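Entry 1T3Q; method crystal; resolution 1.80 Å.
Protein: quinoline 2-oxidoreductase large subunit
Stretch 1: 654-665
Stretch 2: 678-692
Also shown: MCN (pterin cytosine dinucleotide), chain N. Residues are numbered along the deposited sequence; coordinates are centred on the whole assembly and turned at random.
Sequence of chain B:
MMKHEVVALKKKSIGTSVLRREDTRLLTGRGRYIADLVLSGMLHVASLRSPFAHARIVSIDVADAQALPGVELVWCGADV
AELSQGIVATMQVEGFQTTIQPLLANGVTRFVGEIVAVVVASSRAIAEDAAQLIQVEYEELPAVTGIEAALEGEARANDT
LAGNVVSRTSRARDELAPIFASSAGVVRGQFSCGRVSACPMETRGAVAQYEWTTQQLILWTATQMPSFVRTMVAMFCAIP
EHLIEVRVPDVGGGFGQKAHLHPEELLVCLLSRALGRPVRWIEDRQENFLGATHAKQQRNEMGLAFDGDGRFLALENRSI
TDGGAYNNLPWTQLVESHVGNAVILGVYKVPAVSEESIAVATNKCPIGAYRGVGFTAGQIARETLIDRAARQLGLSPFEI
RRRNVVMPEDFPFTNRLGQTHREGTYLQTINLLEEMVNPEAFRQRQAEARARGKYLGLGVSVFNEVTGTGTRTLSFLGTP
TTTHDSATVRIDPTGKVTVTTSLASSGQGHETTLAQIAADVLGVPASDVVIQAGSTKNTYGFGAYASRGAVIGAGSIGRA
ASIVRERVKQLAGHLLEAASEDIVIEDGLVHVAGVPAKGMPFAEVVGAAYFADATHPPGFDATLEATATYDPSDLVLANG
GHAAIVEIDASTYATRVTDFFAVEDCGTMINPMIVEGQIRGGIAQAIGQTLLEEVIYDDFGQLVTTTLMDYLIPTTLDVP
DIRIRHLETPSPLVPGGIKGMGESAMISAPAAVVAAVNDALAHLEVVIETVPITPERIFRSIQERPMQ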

# COMPACT_ATOMS: atom_id res chain seq x y z
N ALA B 654 11.16 26.27 -44.44
CA ALA B 654 10.25 25.68 -43.47
C ALA B 654 9.81 24.33 -44.04
O ALA B 654 9.51 24.22 -45.23
CB ALA B 654 9.05 26.58 -43.26
N THR B 655 9.79 23.31 -43.20
CA THR B 655 9.39 21.98 -43.64
C THR B 655 8.14 21.49 -42.93
O THR B 655 8.01 21.60 -41.71
CB THR B 655 10.53 20.97 -43.42
OG1 THR B 655 11.71 21.43 -44.08
CG2 THR B 655 10.15 19.61 -43.98
N ARG B 656 7.22 20.95 -43.71
CA ARG B 656 5.96 20.46 -43.19
C ARG B 656 5.65 19.07 -43.72
O ARG B 656 5.76 18.81 -44.92
CB ARG B 656 4.85 21.45 -43.59
CG ARG B 656 3.44 21.08 -43.16
CD ARG B 656 2.50 22.29 -43.26
NE ARG B 656 1.39 22.08 -44.19
CZ ARG B 656 1.42 22.44 -45.47
NH1 ARG B 656 0.36 22.21 -46.25
NH2 ARG B 656 2.48 23.05 -45.98
N VAL B 657 5.31 18.15 -42.82
CA VAL B 657 4.95 16.80 -43.23
C VAL B 657 3.45 16.91 -43.46
O VAL B 657 2.68 16.98 -42.51
CB VAL B 657 5.20 15.76 -42.12
CG1 VAL B 657 4.86 14.37 -42.62
CG2 VAL B 657 6.65 15.84 -41.65
N THR B 658 3.05 16.93 -44.73
CA THR B 658 1.65 17.08 -45.07
C THR B 658 0.84 15.79 -45.10
O THR B 658 -0.37 15.82 -44.90
CB THR B 658 1.49 17.76 -46.44
OG1 THR B 658 2.06 16.92 -47.46
CG2 THR B 658 2.19 19.10 -46.44
N ASP B 659 1.51 14.67 -45.37
CA ASP B 659 0.83 13.39 -45.45
C ASP B 659 1.69 12.26 -44.89
O ASP B 659 2.92 12.32 -44.94
CB ASP B 659 0.50 13.05 -46.90
CG ASP B 659 -0.36 14.10 -47.57
OD1 ASP B 659 -1.60 13.98 -47.52
OD2 ASP B 659 0.22 15.04 -48.15
N PHE B 660 1.04 11.23 -44.38
CA PHE B 660 1.74 10.07 -43.86
C PHE B 660 0.86 8.86 -44.09
O PHE B 660 -0.33 8.85 -43.75
CB PHE B 660 2.08 10.24 -42.38
CG PHE B 660 3.51 9.92 -42.06
CD1 PHE B 660 3.99 8.61 -42.15
CD2 PHE B 660 4.40 10.93 -41.72
CE1 PHE B 660 5.33 8.33 -41.91
CE2 PHE B 660 5.75 10.66 -41.48
CZ PHE B 660 6.22 9.35 -41.58
N PHE B 661 1.46 7.84 -44.70
CA PHE B 661 0.77 6.60 -45.01
C PHE B 661 1.51 5.46 -44.33
O PHE B 661 2.74 5.43 -44.35
CB PHE B 661 0.77 6.39 -46.52
CG PHE B 661 0.25 7.56 -47.31
CD1 PHE B 661 -1.11 7.73 -47.52
CD2 PHE B 661 1.13 8.50 -47.83
CE1 PHE B 661 -1.59 8.82 -48.25
CE2 PHE B 661 0.66 9.59 -48.56
CZ PHE B 661 -0.70 9.75 -48.77
N ALA B 662 0.77 4.54 -43.73
CA ALA B 662 1.39 3.42 -43.04
C ALA B 662 0.71 2.09 -43.37
O ALA B 662 -0.52 2.00 -43.42
CB ALA B 662 1.37 3.64 -41.53
N VAL B 663 1.52 1.07 -43.60
CA VAL B 663 1.03 -0.28 -43.85
C VAL B 663 1.72 -1.12 -42.78
O VAL B 663 2.94 -1.17 -42.72
CB VAL B 663 1.43 -0.80 -45.24
CG1 VAL B 663 1.08 -2.28 -45.35
CG2 VAL B 663 0.72 -0.00 -46.32
N GLU B 664 0.93 -1.78 -41.94
CA GLU B 664 1.51 -2.59 -40.88
C GLU B 664 1.03 -4.03 -40.86
O GLU B 664 -0.15 -4.30 -41.07
CB GLU B 664 1.22 -1.96 -39.51
CG GLU B 664 1.57 -2.84 -38.31
CD GLU B 664 3.08 -3.02 -38.12
OE1 GLU B 664 3.49 -4.00 -37.46
OE2 GLU B 664 3.85 -2.16 -38.61
N ASP B 665 1.96 -4.95 -40.63
CA ASP B 665 1.63 -6.36 -40.53
C ASP B 665 2.30 -6.88 -39.27
O ASP B 665 3.49 -7.20 -39.28
CB ASP B 665 2.14 -7.15 -41.75
CG ASP B 665 1.63 -8.60 -41.77
OD1 ASP B 665 1.40 -9.18 -40.69
OD2 ASP B 665 1.47 -9.16 -42.87
N GLN B 678 -0.40 3.06 -31.43
CA GLN B 678 1.04 2.82 -31.38
C GLN B 678 1.72 3.32 -32.65
O GLN B 678 2.83 3.86 -32.61
CB GLN B 678 1.32 1.33 -31.19
CG GLN B 678 0.93 0.80 -29.82
CD GLN B 678 1.82 1.37 -28.73
OE1 GLN B 678 3.02 1.10 -28.69
NE2 GLN B 678 1.23 2.17 -27.84
N ILE B 679 1.05 3.12 -33.79
CA ILE B 679 1.59 3.55 -35.07
C ILE B 679 1.64 5.08 -35.15
O ILE B 679 2.65 5.65 -35.57
CB ILE B 679 0.74 3.00 -36.25
CG1 ILE B 679 0.94 1.49 -36.38
CG2 ILE B 679 1.12 3.71 -37.54
CD1 ILE B 679 -0.03 0.83 -37.36
N ARG B 680 0.55 5.74 -34.77
CA ARG B 680 0.53 7.20 -34.82
C ARG B 680 1.53 7.81 -33.84
O ARG B 680 2.21 8.78 -34.16
CB ARG B 680 -0.89 7.73 -34.56
CG ARG B 680 -1.87 7.35 -35.66
CD ARG B 680 -3.14 8.20 -35.63
NE ARG B 680 -3.94 8.00 -36.84
CZ ARG B 680 -4.77 6.98 -37.03
NH1 ARG B 680 -5.44 6.88 -38.17
NH2 ARG B 680 -4.95 6.06 -36.08
N GLY B 681 1.63 7.22 -32.65
CA GLY B 681 2.57 7.73 -31.67
C GLY B 681 4.00 7.62 -32.16
O GLY B 681 4.80 8.55 -32.01
N GLY B 682 4.32 6.47 -32.76
CA GLY B 682 5.66 6.26 -33.29
C GLY B 682 5.96 7.20 -34.44
O GLY B 682 7.08 7.71 -34.56
N ILE B 683 4.97 7.45 -35.29
CA ILE B 683 5.15 8.36 -36.41
C ILE B 683 5.46 9.78 -35.95
O ILE B 683 6.29 10.47 -36.54
CB ILE B 683 3.91 8.36 -37.34
CG1 ILE B 683 3.86 7.05 -38.15
CG2 ILE B 683 3.97 9.57 -38.30
CD1 ILE B 683 2.59 6.84 -38.96
N ALA B 684 4.80 10.22 -34.88
CA ALA B 684 5.04 11.57 -34.36
C ALA B 684 6.49 11.67 -33.86
O ALA B 684 7.19 12.64 -34.15
CB ALA B 684 4.06 11.89 -33.24
N GLN B 685 6.94 10.67 -33.12
CA GLN B 685 8.31 10.69 -32.61
C GLN B 685 9.30 10.67 -33.77
O GLN B 685 10.37 11.28 -33.67
CB GLN B 685 8.55 9.51 -31.67
CG GLN B 685 7.89 9.69 -30.30
CD GLN B 685 8.03 8.47 -29.41
OE1 GLN B 685 7.85 7.34 -29.86
NE2 GLN B 685 8.32 8.70 -28.13
N ALA B 686 8.94 10.00 -34.86
CA ALA B 686 9.78 9.91 -36.05
C ALA B 686 9.93 11.28 -36.70
O ALA B 686 11.01 11.66 -37.15
CB ALA B 686 9.17 8.92 -37.05
N ILE B 687 8.84 12.03 -36.75
CA ILE B 687 8.87 13.37 -37.31
C ILE B 687 9.73 14.24 -36.40
O ILE B 687 10.47 15.11 -36.86
CB ILE B 687 7.44 13.94 -37.40
CG1 ILE B 687 6.69 13.23 -38.53
CG2 ILE B 687 7.48 15.45 -37.62
CD1 ILE B 687 5.18 13.46 -38.52
N GLY B 688 9.64 13.98 -35.10
CA GLY B 688 10.44 14.73 -34.14
C GLY B 688 11.92 14.48 -34.41
O GLY B 688 12.68 15.42 -34.62
N GLN B 689 12.32 13.22 -34.44
CA GLN B 689 13.73 12.89 -34.68
C GLN B 689 14.27 13.43 -36.00
O GLN B 689 15.39 13.95 -36.06
CB GLN B 689 13.96 11.37 -34.66
CG GLN B 689 15.45 11.00 -34.85
CD GLN B 689 15.68 9.54 -35.18
OE1 GLN B 689 16.83 9.07 -35.18
NE2 GLN B 689 14.61 8.82 -35.48
N THR B 690 13.48 13.33 -37.06
CA THR B 690 13.94 13.77 -38.36
C THR B 690 13.88 15.25 -38.69
O THR B 690 14.64 15.72 -39.54
CB THR B 690 13.21 13.00 -39.50
OG1 THR B 690 11.80 13.19 -39.38
CG2 THR B 690 13.53 11.51 -39.41
N LEU B 691 13.00 16.01 -38.04
CA LEU B 691 12.89 17.43 -38.37
C LEU B 691 13.05 18.42 -37.23
O LEU B 691 13.26 19.61 -37.48
CB LEU B 691 11.54 17.71 -39.03
CG LEU B 691 11.17 16.96 -40.31
CD1 LEU B 691 9.74 17.30 -40.71
CD2 LEU B 691 12.14 17.33 -41.42
N LEU B 692 12.98 17.95 -35.98
CA LEU B 692 13.02 18.86 -34.84
C LEU B 692 13.96 18.61 -33.67
O LEU B 692 14.56 19.55 -33.14
CB LEU B 692 11.61 18.94 -34.25
CG LEU B 692 10.49 19.43 -35.17
CD1 LEU B 692 9.14 19.01 -34.60
CD2 LEU B 692 10.59 20.94 -35.31
N1 MCN N . -0.58 -4.92 -29.81
C2 MCN N . -1.79 -5.55 -30.26
N3 MCN N . -1.56 -6.54 -31.20
C4 MCN N . -0.33 -6.95 -31.71
C5 MCN N . 0.87 -6.26 -31.22
C6 MCN N . 0.74 -5.26 -30.28
O2 MCN N . -2.87 -5.19 -29.85
N4 MCN N . -0.24 -7.91 -32.60
C1' MCN N . -0.79 -3.81 -28.71
C2D MCN N . -0.53 -4.38 -27.24
O2' MCN N . -1.42 -3.72 -26.28
C3' MCN N . 0.95 -4.12 -27.02
C4D MCN N . 1.20 -2.79 -27.70
O4D MCN N . 0.16 -2.71 -28.79
O3' MCN N . 1.23 -4.06 -25.58
C5' MCN N . 2.67 -2.53 -28.15
O5' MCN N . 3.04 -3.66 -28.90
PA MCN N . 4.29 -4.57 -28.60
O1A MCN N . 3.75 -5.88 -28.11
O2A MCN N . 5.12 -4.49 -29.88
O3A MCN N . 5.34 -3.95 -27.52
PB MCN N . 5.26 -3.83 -25.93
O1B MCN N . 6.39 -4.63 -25.38
O2B MCN N . 3.88 -4.15 -25.43
O3B MCN N . 5.49 -2.27 -25.66
C10 MCN N . 6.79 -1.72 -25.64
C9' MCN N . 6.93 -0.97 -26.92
C8' MCN N . 8.33 -0.31 -26.84
S8' MCN N . 9.70 -1.46 -26.75
C7' MCN N . 8.59 1.00 -26.85
S7' MCN N . 10.21 1.73 -26.73
C6' MCN N . 7.37 1.98 -26.90
C7 MCN N . 6.18 1.33 -27.56
O9' MCN N . 5.87 0.09 -26.94
N5' MCN N . 7.21 2.49 -25.48
C4A MCN N . 5.89 3.08 -25.36
N8' MCN N . 4.98 2.22 -27.46
C4B MCN N . 4.83 3.02 -26.29
N1' MCN N . 3.55 3.62 -26.14
C2' MCN N . 3.38 4.30 -24.98
N2' MCN N . 2.18 4.90 -24.80
N3' MCN N . 4.34 4.39 -24.00
C4' MCN N . 5.66 3.80 -24.08
O4' MCN N . 6.45 3.92 -23.17

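When a helix packs on a strand, two different periodicities have to be reconciled, and the contact between 655-665 and 678-692 of the quinoline 2-oxidoreductase large subunit illustrates how side-chain conformation does it. The two elements run nearly antiparallel, at 155°, with axes 10.3 Å apart at closest approach. No hydrogen bond joins them; the helix backbone is bonded along its own axis from Gly682 N to Leu692 N, and the contact rests on apolar packing.

The helix presents Ile679, Ile683, Ile687 and Leu691, spaced four residues apart and therefore aligned along one face. The three isoleucines share one conformation, chi1 m and chi2 t, with chi1 between -71° and -73°. This is the common helical rotamer of isoleucine, which keeps both gamma branches clear of the preceding turn. Leu691 is likewise m,t, although it lies in the wider pi-type turn at 688-692. At the three isoleucines, repeated rotamers on a regular backbone make a repeated surface.

The strand answers less uniformly. Alternation brings Thr655 and Val657 toward the helix, with Arg656 pointing away; then Thr658, at phi/psi -86/-27, departs from extended geometry, and the inward positions resume at Phe660, Ala662 and Glu664. Thr658 and Asp659 are out of reach of the helix, and Thr658 OG1 donates a hydrogen bond to Asp659 OD2 at 2.7 Å.

Near the start of the strand, Val657, with chi1 t, sets its CG2 3.5 Å from Leu691 CD1 and 4.1 Å from Ile687 CG1, so a single methyl meets two helical residues one turn apart. Thr655, chi1 m, adds a looser contact, its CG2 methyl lying 4.0 Å from Leu691 CD2.

Phe660 is the exception in conformation. Its chi1 of -131° lies between wells, and in this position the ring offers a face to the helix: Ile683 CG2 sits 3.6 Å from the centroid of the Phe660 ring and only 8° off its normal, a CH-pi contact. The same ring reaches the next turn, with Phe660 CE2 4.0 Å from Ile687 CG1.

Beyond it the strand side chain shrinks to a methyl. Ala662 CB lies 4.0 Å from Ile679 CG2 and 4.3 Å from Ile683 CD1, touching both isoleucines. Glu664 then contributes aliphatic carbon, its CB being 3.7 Å from Ile679 CD1.

Gln678, one residue before Ile679, is out of reach of the strand. Its m,m side chain serves the pterin cofactor instead, Gln678 NE2 donating a hydrogen bond to MCN N1' at 3.2 Å. Neighbouring helical positions thus divide between packing and ligand binding.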